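Side-chain contacts in Ent-copalyl diphosphate synthase (Streptomyces platensis, PDB 5BP8), which is a mainly helical terpene cyclase whose C-terminal part is related to the squalene-hopene cyclases: residues E194-T197 against T201-A204; S401-T406 against A429-A434. One frame throughout, in Å; residues are numbered along the deposited sequence.

Contact 1: residues E194-T197 against T201-A204; sequences EAVT and TRGA
Arg-202 reaches back over the end of helix 193-196 and crosses Val-196 and Thr-197 at a slant, and its side chain can be followed outward atom by atom. The bond to CB already heads toward the helix, and with chi1 at -54° CG turns its back on the carbonyl carbon and sits beside the backbone N. CG then meets two methyls: Thr-197 CG2 is 3.9 Å from Arg-202 CG, and Val-196 CG1 lies 4.2 Å from that same CG. A bend at chi2 (-82°) swings the chain onward, bringing Arg-202 CD to 4.1 Å from Val-196 CG1.

The geometry behind this reach is a type I' beta turn from Thr-201 to Ala-204, closed by the bond from Ala-204 N to Thr-201 O at 2.9 Å. Arg-202 and Gly-203 fill its two central places, both with positive phi, so the turn presents Arg-202 to the helix end only a few residues upstream. Backbone bonding between Arg-202 and Leu-185 ties the turn to the preceding loop as well.

Beyond CD, Arg-202 NE passes Thr-197 CB at 4.1 Å, an oblique approach, whereas Val-196 CG1 lies over one face of the guanidinium. Arg-202 NH2 donates to a water 2.9 Å away that lies in the guanidinium plane, and the same water is hydrogen-bonded to Thr-197 OG1, also at 2.9 Å, which makes it a bridge between the segments. Thr-197 OG1 further bonds Asp-199 N within the intervening loop. Arg-202 NH1 takes a separate partner, Thr-180 OG1, on the loop after helix 171-179.

Contact 2: residues S401-T406 against A429-A434; sequences SPYYAT and AAWALA
Pro-402 O is gripped by two donors from Thr-406: the hydroxyl OG1 donates to Pro-402 O at 2.6 Å, and the backbone N of Thr-406 reaches that oxygen at 2.9 Å. The two come from opposite faces of the carbonyl plane, the hydroxyl tilted clearly out of it. OG1 is also bonded to Trp-394 N, so two polar partners fix the rotation of the threonine side chain.

The same side chain meets Trp-431. The indole CG stands anti to the backbone N (chi1 177°), which sends the ring system from helix 422-435 toward helix 402-416 with the six-membered ring leading. Thr-406 OG1 is 3.6 Å from Trp-431 CZ3, and the methyl Thr-406 CG2 lies 3.9 Å from Trp-431 CE3. Near the start of the same helix, Pro-402 CB meets Trp-431 CH2 at 3.8 Å, the two side chains crossing roughly at right angles. Tyr-403 completes the group: its ring and the six-membered ring of Trp-431 have centroids 4.8 Å apart and planes inclined by 30°, an offset pair with little ring-on-ring overlap. These rings are modelled too close, so the details of their packing are doubtful. Pro-402 CG lies over one face of the tyrosine ring, offset toward its rim. Met-455 of helix 449-461 touches both Tyr-403 and Trp-431.

Ser-401 is the N-cap of helix 402-416, its OG accepting from Tyr-403 N at 3.0 Å while also bonding Glu-451. The axes of segments 402-406 and 429-434 run roughly antiparallel, at 157°, and come no closer than 11.5 Å, a wide separation bridged by the indole. Two consecutive antiparallel helices joined in this way form a helical hairpin, consistent with the alpha/alpha barrel of squalene-hopene cyclase C-terminal domains.

Following the chain from the N terminus, contact 1 comes first and closes a very short loop: three non-helical residues separate its segments, and it folds the start of the connection toward helix 221-228 back onto the end of helix 193-196. About two hundred residues later, contact 2 closes a longer loop of 22 residues, mostly helical, and ties helix 402-416 to helix 422-435 in the part of the chain related to the C-terminal domain of squalene-hopene cyclases. The two loops neither nest nor cross; one is complete before the other opens. The centres of contacts 1 and 2 are about 39 Å apart, on opposite sides of the chain's centre. The nearest atoms of contacts 1 and 2 are about 21 Å apart.

Contact 1: residues E194-T197 against T201-A204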
loop_
_atom_site.group_PDB
_atom_site.type_symbol
_atom_site.label_atom_id
_atom_site.label_comp_id
_atom_site.label_asym_id
_atom_site.label_seq_id
_atom_site.Cartn_x
_atom_site.Cartn_y
_atom_site.Cartn_z
ATOM N N GLU A 194 7.562 13.759 -7.145
ATOM C CA GLU A 194 6.813 14.379 -8.280
ATOM C C GLU A 194 5.832 15.443 -7.830
ATOM O O GLU A 194 5.385 16.269 -8.618
ATOM C CB GLU A 194 6.101 13.297 -9.124
ATOM C CG GLU A 194 4.754 12.800 -8.593
ATOM C CD GLU A 194 4.849 11.773 -7.470
ATOM O OE1 GLU A 194 5.979 11.487 -6.975
ATOM O OE2 GLU A 194 3.774 11.231 -7.096
ATOM N N ALA A 195 5.446 15.403 -6.557
ATOM C CA ALA A 195 4.616 16.451 -5.985
ATOM C C ALA A 195 5.410 17.724 -5.734
ATOM O O ALA A 195 4.859 18.813 -5.811
ATOM C CB ALA A 195 4.008 15.987 -4.685
ATOM N N VAL A 196 6.689 17.564 -5.426
ATOM C CA VAL A 196 7.580 18.659 -5.165
ATOM C C VAL A 196 7.989 19.336 -6.471
ATOM O O VAL A 196 7.995 20.570 -6.548
ATOM C CB VAL A 196 8.813 18.170 -4.379
ATOM C CG1 VAL A 196 9.757 19.310 -4.087
ATOM C CG2 VAL A 196 8.373 17.496 -3.076
ATOM N N THR A 197 8.284 18.543 -7.491
ATOM C CA THR A 197 8.728 19.049 -8.765
ATOM C C THR A 197 8.401 18.079 -9.870
ATOM O O THR A 197 8.473 16.882 -9.656
ATOM C CB THR A 197 10.262 19.329 -8.787
ATOM O OG1 THR A 197 10.638 19.877 -10.074
ATOM C CG2 THR A 197 11.068 18.082 -8.525
ATOM N N THR A 201 15.615 17.108 -8.918
ATOM C CA THR A 201 16.171 16.022 -8.095
ATOM C C THR A 201 15.995 16.285 -6.613
ATOM O O THR A 201 15.659 15.366 -5.853
ATOM C CB THR A 201 17.653 15.810 -8.425
ATOM O OG1 THR A 201 18.358 17.057 -8.301
ATOM C CG2 THR A 201 17.768 15.327 -9.873
ATOM N N ARG A 202 16.258 17.522 -6.172
ATOM C CA ARG A 202 15.912 17.925 -4.787
ATOM C C ARG A 202 16.591 17.100 -3.673
ATOM O O ARG A 202 16.086 16.993 -2.531
ATOM C CB ARG A 202 14.401 17.871 -4.581
ATOM C CG ARG A 202 13.601 18.658 -5.594
ATOM C CD ARG A 202 13.572 20.104 -5.192
ATOM N NE ARG A 202 13.071 20.981 -6.225
ATOM C CZ ARG A 202 12.524 22.160 -5.993
ATOM N NH1 ARG A 202 12.370 22.602 -4.747
ATOM N NH2 ARG A 202 12.105 22.888 -7.010
ATOM N N GLY A 203 17.750 16.554 -3.985
ATOM C CA GLY A 203 18.496 15.730 -3.058
ATOM C C GLY A 203 18.044 14.286 -2.952
ATOM O O GLY A 203 18.594 13.532 -2.158
ATOM N N ALA A 204 17.010 13.897 -3.707
ATOM C CA ALA A 204 16.631 12.503 -3.779
ATOM C C ALA A 204 17.681 11.734 -4.570
ATOM O O ALA A 204 18.201 12.228 -5.575
ATOM C CB ALA A 204 15.253 12.358 -4.395
HETATM O O HOH W 1 13.031 21.380 -9.301
#

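Contact 2: residues S401-T406 against A429-A434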
loop_
_atom_site.group_PDB
_atom_site.type_symbol
_atom_site.label_atom_id
_atom_site.label_comp_id
_atom_site.label_asym_id
_atom_site.label_seq_id
_atom_site.Cartn_x
_atom_site.Cartn_y
_atom_site.Cartn_z
ATOM N N SER A 401 -8.943 -0.867 5.234
ATOM C CA SER A 401 -9.889 -1.819 5.784
ATOM C C SER A 401 -9.750 -2.037 7.309
ATOM O O SER A 401 -8.645 -2.308 7.808
ATOM C CB SER A 401 -9.695 -3.177 5.108
ATOM O OG SER A 401 -10.617 -4.096 5.630
ATOM N N PRO A 402 -10.867 -1.975 8.036
ATOM C CA PRO A 402 -10.795 -2.375 9.443
ATOM C C PRO A 402 -10.534 -3.868 9.613
ATOM O O PRO A 402 -10.163 -4.321 10.733
ATOM C CB PRO A 402 -12.155 -1.997 9.976
ATOM C CG PRO A 402 -13.072 -2.078 8.820
ATOM C CD PRO A 402 -12.260 -1.713 7.610
ATOM N N TYR A 403 -10.736 -4.645 8.546
ATOM C CA TYR A 403 -10.497 -6.092 8.611
ATOM C C TYR A 403 -9.012 -6.391 8.729
ATOM O O TYR A 403 -8.629 -7.312 9.466
ATOM C CB TYR A 403 -11.187 -6.820 7.449
ATOM C CG TYR A 403 -12.668 -6.528 7.523
ATOM C CD1 TYR A 403 -13.477 -7.109 8.521
ATOM C CD2 TYR A 403 -13.255 -5.602 6.672
ATOM C CE1 TYR A 403 -14.823 -6.789 8.620
ATOM C CE2 TYR A 403 -14.596 -5.289 6.766
ATOM C CZ TYR A 403 -15.374 -5.873 7.740
ATOM O OH TYR A 403 -16.707 -5.516 7.809
ATOM N N TYR A 404 -8.175 -5.609 8.043
ATOM C CA TYR A 404 -6.713 -5.732 8.209
ATOM C C TYR A 404 -6.299 -5.395 9.638
ATOM O O TYR A 404 -5.609 -6.205 10.309
ATOM C CB TYR A 404 -5.952 -4.810 7.256
ATOM C CG TYR A 404 -4.451 -4.882 7.411
ATOM C CD1 TYR A 404 -3.774 -6.028 7.068
ATOM C CD2 TYR A 404 -3.717 -3.805 7.897
ATOM C CE1 TYR A 404 -2.398 -6.112 7.191
ATOM C CE2 TYR A 404 -2.323 -3.880 8.033
ATOM C CZ TYR A 404 -1.680 -5.047 7.695
ATOM O OH TYR A 404 -0.318 -5.218 7.759
ATOM N N ALA A 405 -6.690 -4.201 10.088
ATOM C CA ALA A 405 -6.236 -3.669 11.391
ATOM C C ALA A 405 -6.704 -4.578 12.535
ATOM O O ALA A 405 -5.909 -4.942 13.441
ATOM C CB ALA A 405 -6.734 -2.256 11.589
ATOM N N THR A 406 -7.949 -5.035 12.431
ATOM C CA THR A 406 -8.522 -5.863 13.503
ATOM C C THR A 406 -7.854 -7.240 13.561
ATOM O O THR A 406 -7.563 -7.758 14.657
ATOM C CB THR A 406 -10.045 -5.995 13.342
ATOM O OG1 THR A 406 -10.625 -4.681 13.310
ATOM C CG2 THR A 406 -10.654 -6.750 14.541
ATOM N N ALA A 429 -13.597 -10.974 17.679
ATOM C CA ALA A 429 -14.290 -12.100 17.036
ATOM C C ALA A 429 -15.808 -11.855 16.954
ATOM O O ALA A 429 -16.445 -12.209 15.965
ATOM C CB ALA A 429 -13.994 -13.412 17.768
ATOM N N ALA A 430 -16.376 -11.234 17.984
ATOM C CA ALA A 430 -17.772 -10.837 17.952
ATOM C C ALA A 430 -18.047 -9.843 16.806
ATOM O O ALA A 430 -19.081 -9.930 16.136
ATOM C CB ALA A 430 -18.182 -10.231 19.275
ATOM N N TRP A 431 -17.139 -8.886 16.639
ATOM C CA TRP A 431 -17.233 -7.901 15.558
ATOM C C TRP A 431 -17.151 -8.574 14.197
ATOM O O TRP A 431 -17.893 -8.230 13.256
ATOM C CB TRP A 431 -16.143 -6.846 15.732
ATOM C CG TRP A 431 -16.090 -5.825 14.657
ATOM C CD1 TRP A 431 -16.853 -4.708 14.556
ATOM C CD2 TRP A 431 -15.214 -5.817 13.527
ATOM N NE1 TRP A 431 -16.495 -3.978 13.438
ATOM C CE2 TRP A 431 -15.507 -4.648 12.778
ATOM C CE3 TRP A 431 -14.214 -6.672 13.074
ATOM C CZ2 TRP A 431 -14.824 -4.317 11.604
ATOM C CZ3 TRP A 431 -13.534 -6.338 11.907
ATOM C CH2 TRP A 431 -13.841 -5.170 11.196
ATOM N N ALA A 432 -16.274 -9.556 14.084
ATOM C CA ALA A 432 -16.212 -10.347 12.880
ATOM C C ALA A 432 -17.538 -11.021 12.573
ATOM O O ALA A 432 -18.016 -10.958 11.454
ATOM C CB ALA A 432 -15.079 -11.368 12.947
ATOM N N LEU A 433 -18.178 -11.648 13.563
ATOM C CA LEU A 433 -19.418 -12.349 13.279
ATOM C C LEU A 433 -20.489 -11.351 12.853
ATOM O O LEU A 433 -21.302 -11.622 11.974
ATOM C CB LEU A 433 -19.899 -13.134 14.519
ATOM C CG LEU A 433 -18.990 -14.242 15.029
ATOM C CD1 LEU A 433 -19.559 -14.864 16.293
ATOM C CD2 LEU A 433 -18.811 -15.307 13.967
ATOM N N ALA A 434 -20.478 -10.191 13.492
ATOM C CA ALA A 434 -21.500 -9.186 13.284
ATOM C C ALA A 434 -21.385 -8.506 11.926
ATOM O O ALA A 434 -22.370 -7.968 11.428
ATOM C CB ALA A 434 -21.408 -8.143 14.371
#